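Local coordinates for AxyAgu115A (Amphibacillus xylanus NBRC 15112, PDB 6NPS), which probably acts as a family GH115 alpha-glucuronidase, a glycoside hydrolase that removes glucuronic acid side groups from arabinoglucuronoxylan, at residues A[171-176]-A[459-464]; A[409-414]-A[455-460]. The protein carries 3 engineered substitutions. One frame throughout, in Å; residues are numbered along the deposited sequence.

Contact 1: residues A[171-176]-A[459-464]; sequences RGFFIN and LPLSFF
The Phe173 ring meets the branched end of Leu461 obliquely, neither squarely over a face nor in the ring plane, while CG1 of Ile175 lies in that plane at its edge. A second flat group, the Phe464 ring, likewise meets the backbone obliquely, with its CE1 3.9 Å from O of Gly172. Both methyls of Leu461 take part: Phe173 CD2 is 3.9 Å from Leu461 CD2 and equally far from Leu461 CD1, so the fork straddles one ortho carbon. The two side chains cross at roughly a right angle. Phe173 reaches this position with CG between the backbone N and the carbonyl carbon (chi1 60°), and Leu461 extends to meet it with CG anti to the backbone N (chi1 176°). All four touching residues are buried. Replacing Leu461 by alanine removes both methyls and is likely to open a gap between helix and strand, with CD2 of Phe173 losing its contacts from this helix. Val449 of strand 446-450 touches Phe173, Leu461 and Phe464, and Val201 and Leu205 of helix 195-207 also pack on Phe173. Gly172 is hydrogen-bonded through its backbone to Trp447 and Val449. With strand 170-174 as the first and 446-450 as the eighth strand, side by side and parallel, helix 458-469 packs outside the seam that closes a (beta/alpha)8 TIM barrel.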
loop_
_atom_site.group_PDB
_atom_site.type_symbol
_atom_site.label_atom_id
_atom_site.label_comp_id
_atom_site.label_asym_id
_atom_site.label_seq_id
_atom_site.Cartn_x
_atom_site.Cartn_y
_atom_site.Cartn_z
ATOM N N ARG A 171 -11.603 40.417 -26.156
ATOM C CA ARG A 171 -12.025 39.005 -26.102
ATOM C C ARG A 171 -10.944 38.174 -26.779
ATOM O O ARG A 171 -10.653 38.403 -27.960
ATOM C CB ARG A 171 -13.374 38.757 -26.831
ATOM C CG ARG A 171 -14.567 39.674 -26.495
ATOM C CD ARG A 171 -15.735 39.532 -27.530
ATOM N NE ARG A 171 -15.302 39.769 -28.909
ATOM C CZ ARG A 171 -15.009 40.975 -29.411
ATOM N NH1 ARG A 171 -15.141 42.075 -28.648
ATOM N NH2 ARG A 171 -14.632 41.075 -30.685
ATOM N N GLY A 172 -10.337 37.227 -26.070
ATOM C CA GLY A 172 -9.346 36.417 -26.754
ATOM C C GLY A 172 -8.743 35.328 -25.893
ATOM O O GLY A 172 -9.335 34.875 -24.909
ATOM N N PHE A 173 -7.522 34.939 -26.270
ATOM C CA PHE A 173 -6.852 33.852 -25.605
ATOM C C PHE A 173 -5.334 34.069 -25.558
ATOM O O PHE A 173 -4.762 34.962 -26.195
ATOM C CB PHE A 173 -7.214 32.506 -26.272
ATOM C CG PHE A 173 -6.823 32.406 -27.761
ATOM C CD1 PHE A 173 -5.500 32.082 -28.148
ATOM C CD2 PHE A 173 -7.777 32.592 -28.757
ATOM C CE1 PHE A 173 -5.148 31.961 -29.502
ATOM C CE2 PHE A 173 -7.446 32.466 -30.129
ATOM C CZ PHE A 173 -6.122 32.149 -30.504
ATOM N N PHE A 174 -4.710 33.192 -24.786
ATOM C CA PHE A 174 -3.291 33.209 -24.422
ATOM C C PHE A 174 -2.738 31.849 -24.826
ATOM O O PHE A 174 -3.199 30.817 -24.311
ATOM C CB PHE A 174 -3.169 33.406 -22.902
ATOM C CG PHE A 174 -1.774 33.292 -22.338
ATOM C CD1 PHE A 174 -0.650 33.588 -23.106
ATOM C CD2 PHE A 174 -1.606 32.937 -20.996
ATOM C CE1 PHE A 174 0.624 33.493 -22.562
ATOM C CE2 PHE A 174 -0.333 32.855 -20.432
ATOM C CZ PHE A 174 0.788 33.137 -21.226
ATOM N N ILE A 175 -1.834 31.836 -25.797
ATOM C CA ILE A 175 -1.053 30.641 -26.098
ATOM C C ILE A 175 0.014 30.494 -25.016
ATOM O O ILE A 175 0.945 31.299 -24.959
ATOM C CB ILE A 175 -0.411 30.754 -27.481
ATOM C CG1 ILE A 175 -1.469 31.054 -28.532
ATOM C CG2 ILE A 175 0.440 29.494 -27.808
ATOM C CD1 ILE A 175 -0.834 31.677 -29.778
ATOM N N ASN A 176 -0.088 29.466 -24.172
ATOM C CA ASN A 176 0.818 29.336 -23.037
ATOM C C ASN A 176 1.217 27.873 -22.872
ATOM O O ASN A 176 0.780 27.002 -23.623
ATOM C CB ASN A 176 0.177 29.871 -21.749
ATOM C CG ASN A 176 1.171 29.963 -20.562
ATOM O OD1 ASN A 176 0.806 29.704 -19.410
ATOM N ND2 ASN A 176 2.424 30.338 -20.851
ATOM N N LEU A 459 -13.722 23.366 -28.877
ATOM C CA LEU A 459 -15.107 23.544 -28.423
ATOM C C LEU A 459 -15.211 24.552 -27.279
ATOM O O LEU A 459 -16.002 25.503 -27.389
ATOM C CB LEU A 459 -15.714 22.188 -28.021
ATOM C CG LEU A 459 -17.074 22.267 -27.317
ATOM C CD1 LEU A 459 -18.108 22.699 -28.344
ATOM C CD2 LEU A 459 -17.496 20.932 -26.713
ATOM N N PRO A 460 -14.461 24.430 -26.173
ATOM C CA PRO A 460 -14.625 25.429 -25.101
ATOM C C PRO A 460 -14.100 26.820 -25.478
ATOM O O PRO A 460 -14.640 27.816 -24.974
ATOM C CB PRO A 460 -13.863 24.814 -23.921
ATOM C CG PRO A 460 -12.890 23.893 -24.520
ATOM C CD PRO A 460 -13.540 23.358 -25.798
ATOM N N LEU A 461 -13.112 26.919 -26.369
ATOM C CA LEU A 461 -12.685 28.235 -26.853
ATOM C C LEU A 461 -13.773 28.886 -27.703
ATOM O O LEU A 461 -14.033 30.087 -27.591
ATOM C CB LEU A 461 -11.364 28.109 -27.642
ATOM C CG LEU A 461 -10.869 29.438 -28.290
ATOM C CD1 LEU A 461 -10.626 30.475 -27.191
ATOM C CD2 LEU A 461 -9.609 29.212 -29.154
ATOM N N SER A 462 -14.406 28.112 -28.589
ATOM C CA SER A 462 -15.509 28.649 -29.380
ATOM C C SER A 462 -16.611 29.171 -28.453
ATOM O O SER A 462 -17.152 30.265 -28.657
ATOM C CB SER A 462 -16.047 27.559 -30.331
ATOM O OG SER A 462 -15.121 27.159 -31.344
ATOM N N PHE A 463 -16.937 28.391 -27.412
ATOM C CA PHE A 463 -17.986 28.771 -26.478
ATOM C C PHE A 463 -17.621 30.049 -25.723
ATOM O O PHE A 463 -18.447 30.956 -25.569
ATOM C CB PHE A 463 -18.248 27.612 -25.491
ATOM C CG PHE A 463 -19.301 27.972 -24.468
ATOM C CD1 PHE A 463 -20.597 28.179 -24.877
ATOM C CD2 PHE A 463 -18.964 28.189 -23.133
ATOM C CE1 PHE A 463 -21.580 28.590 -23.982
ATOM C CE2 PHE A 463 -19.953 28.579 -22.210
ATOM C CZ PHE A 463 -21.258 28.779 -22.650
ATOM N N PHE A 464 -16.395 30.097 -25.189
ATOM C CA PHE A 464 -15.919 31.228 -24.402
ATOM C C PHE A 464 -16.003 32.520 -25.213
ATOM O O PHE A 464 -16.546 33.535 -24.743
ATOM C CB PHE A 464 -14.476 30.943 -23.969
ATOM C CG PHE A 464 -13.865 31.995 -23.047
ATOM C CD1 PHE A 464 -13.090 33.010 -23.573
ATOM C CD2 PHE A 464 -13.996 31.890 -21.671
ATOM C CE1 PHE A 464 -12.492 33.988 -22.742
ATOM C CE2 PHE A 464 -13.431 32.841 -20.816
ATOM C CZ PHE A 464 -12.647 33.895 -21.361
#

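Contact 2: residues A[409-414]-A[455-460]; sequences YHFDYH and ATQELP
This is a buried and largely apolar packing contact, with Phe411 set against the first turn of helix 458-469. It sits where strand 405-410, the seventh of the parallel barrel strands, gives way to the loop beyond its C-terminal end. The main evidence is a CH-pi contact: CB of Pro460 lies over one face of the Phe411 ring, 4.1 Å from its centroid and 28° off the ring normal. The rim of the ring continues along the helix backbone, with CE2 of Phe411 3.5 Å from C of Pro460, and CZ of Phe411 3.5 Å from O of Pro460. The ring is directed there by CG standing anti to the carbonyl carbon of Phe411, beside the backbone N (chi1 -63°). Ile431 of helix 428-440 touches both Phe411 and Pro460, and Val449 of strand 446-450 also packs on Phe411, whose backbone is hydrogen-bonded to Asn450. Gln457, at the N-cap position, folds back at chi2 (-68°) so that its amide carbon CD comes 4.2 Å from CB of Phe411. Just ahead of it, Thr456 OG1 donates a 2.6 Å hydrogen bond to O of Ala455, in the carbonyl plane on a lone pair, and also accepts one from Asn424 N. O of Pro460 already has the amide N of Phe464 as a helical donor, and the polarised C-H groups of the ring rim lie near it. The contact probably rests mainly on dispersion and the CH-pi approach, with at most a small electrostatic share from the carbonyl.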
loop_
_atom_site.group_PDB
_atom_site.type_symbol
_atom_site.label_atom_id
_atom_site.label_comp_id
_atom_site.label_asym_id
_atom_site.label_seq_id
_atom_site.Cartn_x
_atom_site.Cartn_y
_atom_site.Cartn_z
ATOM N N TYR A 409 -9.015 33.526 -17.333
ATOM C CA TYR A 409 -9.590 32.213 -17.063
ATOM C C TYR A 409 -8.646 31.161 -17.643
ATOM O O TYR A 409 -7.822 31.472 -18.505
ATOM C CB TYR A 409 -11.007 32.121 -17.680
ATOM C CG TYR A 409 -11.845 30.994 -17.110
ATOM C CD1 TYR A 409 -12.504 31.134 -15.877
ATOM C CD2 TYR A 409 -11.981 29.805 -17.795
ATOM C CE1 TYR A 409 -13.270 30.088 -15.333
ATOM C CE2 TYR A 409 -12.752 28.722 -17.247
ATOM C CZ TYR A 409 -13.394 28.897 -16.027
ATOM O OH TYR A 409 -14.154 27.876 -15.476
ATOM N N HIS A 410 -8.666 29.935 -17.093
ATOM C CA HIS A 410 -7.758 28.870 -17.535
ATOM C C HIS A 410 -8.527 27.654 -18.054
ATOM O O HIS A 410 -9.384 27.109 -17.351
ATOM C CB HIS A 410 -6.841 28.394 -16.396
ATOM C CG HIS A 410 -5.720 29.337 -16.079
ATOM N ND1 HIS A 410 -5.916 30.488 -15.349
ATOM C CD2 HIS A 410 -4.402 29.318 -16.413
ATOM C CE1 HIS A 410 -4.768 31.119 -15.219
ATOM N NE2 HIS A 410 -3.829 30.430 -15.848
ATOM N N PHE A 411 -8.184 27.213 -19.269
ATOM C CA PHE A 411 -8.457 25.876 -19.784
ATOM C C PHE A 411 -7.232 24.989 -19.710
ATOM O O PHE A 411 -7.314 23.829 -20.115
ATOM C CB PHE A 411 -8.885 25.909 -21.272
ATOM C CG PHE A 411 -10.173 26.644 -21.553
ATOM C CD1 PHE A 411 -11.073 26.947 -20.546
ATOM C CD2 PHE A 411 -10.483 27.015 -22.857
ATOM C CE1 PHE A 411 -12.273 27.581 -20.819
ATOM C CE2 PHE A 411 -11.680 27.684 -23.135
ATOM C CZ PHE A 411 -12.566 27.979 -22.116
ATOM N N ASP A 412 -6.091 25.526 -19.254
ATOM C CA ASP A 412 -4.781 24.883 -19.322
ATOM C C ASP A 412 -3.917 25.561 -18.277
ATOM O O ASP A 412 -3.983 26.780 -18.132
ATOM C CB ASP A 412 -4.206 25.042 -20.734
ATOM C CG ASP A 412 -2.982 24.170 -21.017
ATOM O OD1 ASP A 412 -1.890 24.452 -20.468
ATOM O OD2 ASP A 412 -3.104 23.223 -21.841
ATOM N N TYR A 413 -3.148 24.792 -17.519
ATOM C CA TYR A 413 -2.328 25.409 -16.492
ATOM C C TYR A 413 -1.113 24.548 -16.178
ATOM O O TYR A 413 -1.230 23.345 -15.951
ATOM C CB TYR A 413 -3.136 25.645 -15.223
ATOM C CG TYR A 413 -2.342 26.302 -14.113
ATOM C CD1 TYR A 413 -1.734 27.551 -14.307
ATOM C CD2 TYR A 413 -2.235 25.695 -12.855
ATOM C CE1 TYR A 413 -0.998 28.168 -13.299
ATOM C CE2 TYR A 413 -1.554 26.311 -11.842
ATOM C CZ TYR A 413 -0.933 27.537 -12.068
ATOM O OH TYR A 413 -0.241 28.137 -11.074
ATOM N N HIS A 414 0.027 25.186 -16.080
ATOM C CA HIS A 414 1.280 24.535 -15.711
ATOM C C HIS A 414 1.604 25.034 -14.310
ATOM O O HIS A 414 2.120 26.142 -14.154
ATOM C CB HIS A 414 2.344 24.910 -16.738
ATOM C CG HIS A 414 3.678 24.270 -16.524
ATOM N ND1 HIS A 414 3.871 22.904 -16.594
ATOM C CD2 HIS A 414 4.896 24.812 -16.261
ATOM C CE1 HIS A 414 5.152 22.637 -16.398
ATOM N NE2 HIS A 414 5.790 23.776 -16.192
ATOM N N ALA A 455 -4.666 23.243 -29.345
ATOM C CA ALA A 455 -5.250 21.983 -29.811
ATOM C C ALA A 455 -6.109 21.243 -28.786
ATOM O O ALA A 455 -5.749 21.133 -27.617
ATOM C CB ALA A 455 -4.145 21.063 -30.320
ATOM N N THR A 456 -7.246 20.700 -29.260
ATOM C CA THR A 456 -8.321 20.054 -28.500
ATOM C C THR A 456 -9.123 21.036 -27.650
ATOM O O THR A 456 -10.152 20.654 -27.080
ATOM C CB THR A 456 -7.831 18.900 -27.592
ATOM O OG1 THR A 456 -7.290 19.423 -26.376
ATOM C CG2 THR A 456 -6.751 18.067 -28.305
ATOM N N GLN A 457 -8.736 22.306 -27.607
ATOM C CA GLN A 457 -9.549 23.282 -26.886
ATOM C C GLN A 457 -10.580 23.990 -27.769
ATOM O O GLN A 457 -11.155 24.985 -27.329
ATOM C CB GLN A 457 -8.654 24.331 -26.200
ATOM C CG GLN A 457 -7.507 23.754 -25.375
ATOM C CD GLN A 457 -8.000 23.016 -24.130
ATOM O OE1 GLN A 457 -9.165 23.126 -23.758
ATOM N NE2 GLN A 457 -7.119 22.263 -23.496
ATOM N N GLU A 458 -10.854 23.490 -28.973
ATOM C CA GLU A 458 -11.658 24.257 -29.923
ATOM C C GLU A 458 -13.106 24.412 -29.461
ATOM O O GLU A 458 -13.685 25.483 -29.625
ATOM C CB GLU A 458 -11.616 23.617 -31.314
ATOM C CG GLU A 458 -10.237 23.604 -31.975
ATOM C CD GLU A 458 -9.381 22.390 -31.564
ATOM O OE1 GLU A 458 -9.862 21.546 -30.766
ATOM O OE2 GLU A 458 -8.223 22.289 -32.038
ATOM N N LEU A 459 -13.722 23.366 -28.877
ATOM C CA LEU A 459 -15.107 23.544 -28.423
ATOM C C LEU A 459 -15.211 24.552 -27.279
ATOM O O LEU A 459 -16.002 25.503 -27.389
ATOM C CB LEU A 459 -15.714 22.188 -28.021
ATOM C CG LEU A 459 -17.074 22.267 -27.317
ATOM C CD1 LEU A 459 -18.108 22.699 -28.344
ATOM C CD2 LEU A 459 -17.496 20.932 -26.713
ATOM N N PRO A 460 -14.461 24.430 -26.173
ATOM C CA PRO A 460 -14.625 25.429 -25.101
ATOM C C PRO A 460 -14.100 26.820 -25.478
ATOM O O PRO A 460 -14.640 27.816 -24.974
ATOM C CB PRO A 460 -13.863 24.814 -23.921
ATOM C CG PRO A 460 -12.890 23.893 -24.520
ATOM C CD PRO A 460 -13.540 23.358 -25.798
#

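Contacts 1 and 2 have centres about 7 Å apart and share Leu459 and Pro460 at the start of helix 458-469. Along the chain the order is 171-176, 409-414, 455-460 and 459-464, so residues of the first strand and residues just after the seventh both pack against the helix that follows the eighth, strand 446-450, which lies between them in the sheet. The contacts also touch directly: CE2 of Phe411 is 3.6 Å from N of Leu461, and CZ of Phe411 is 4.0 Å from CB of Phe464. One buried helix thus packs beside three strands adjacent in the sheet, tying the first-to-eighth seam to the seventh inside the family GH115 range.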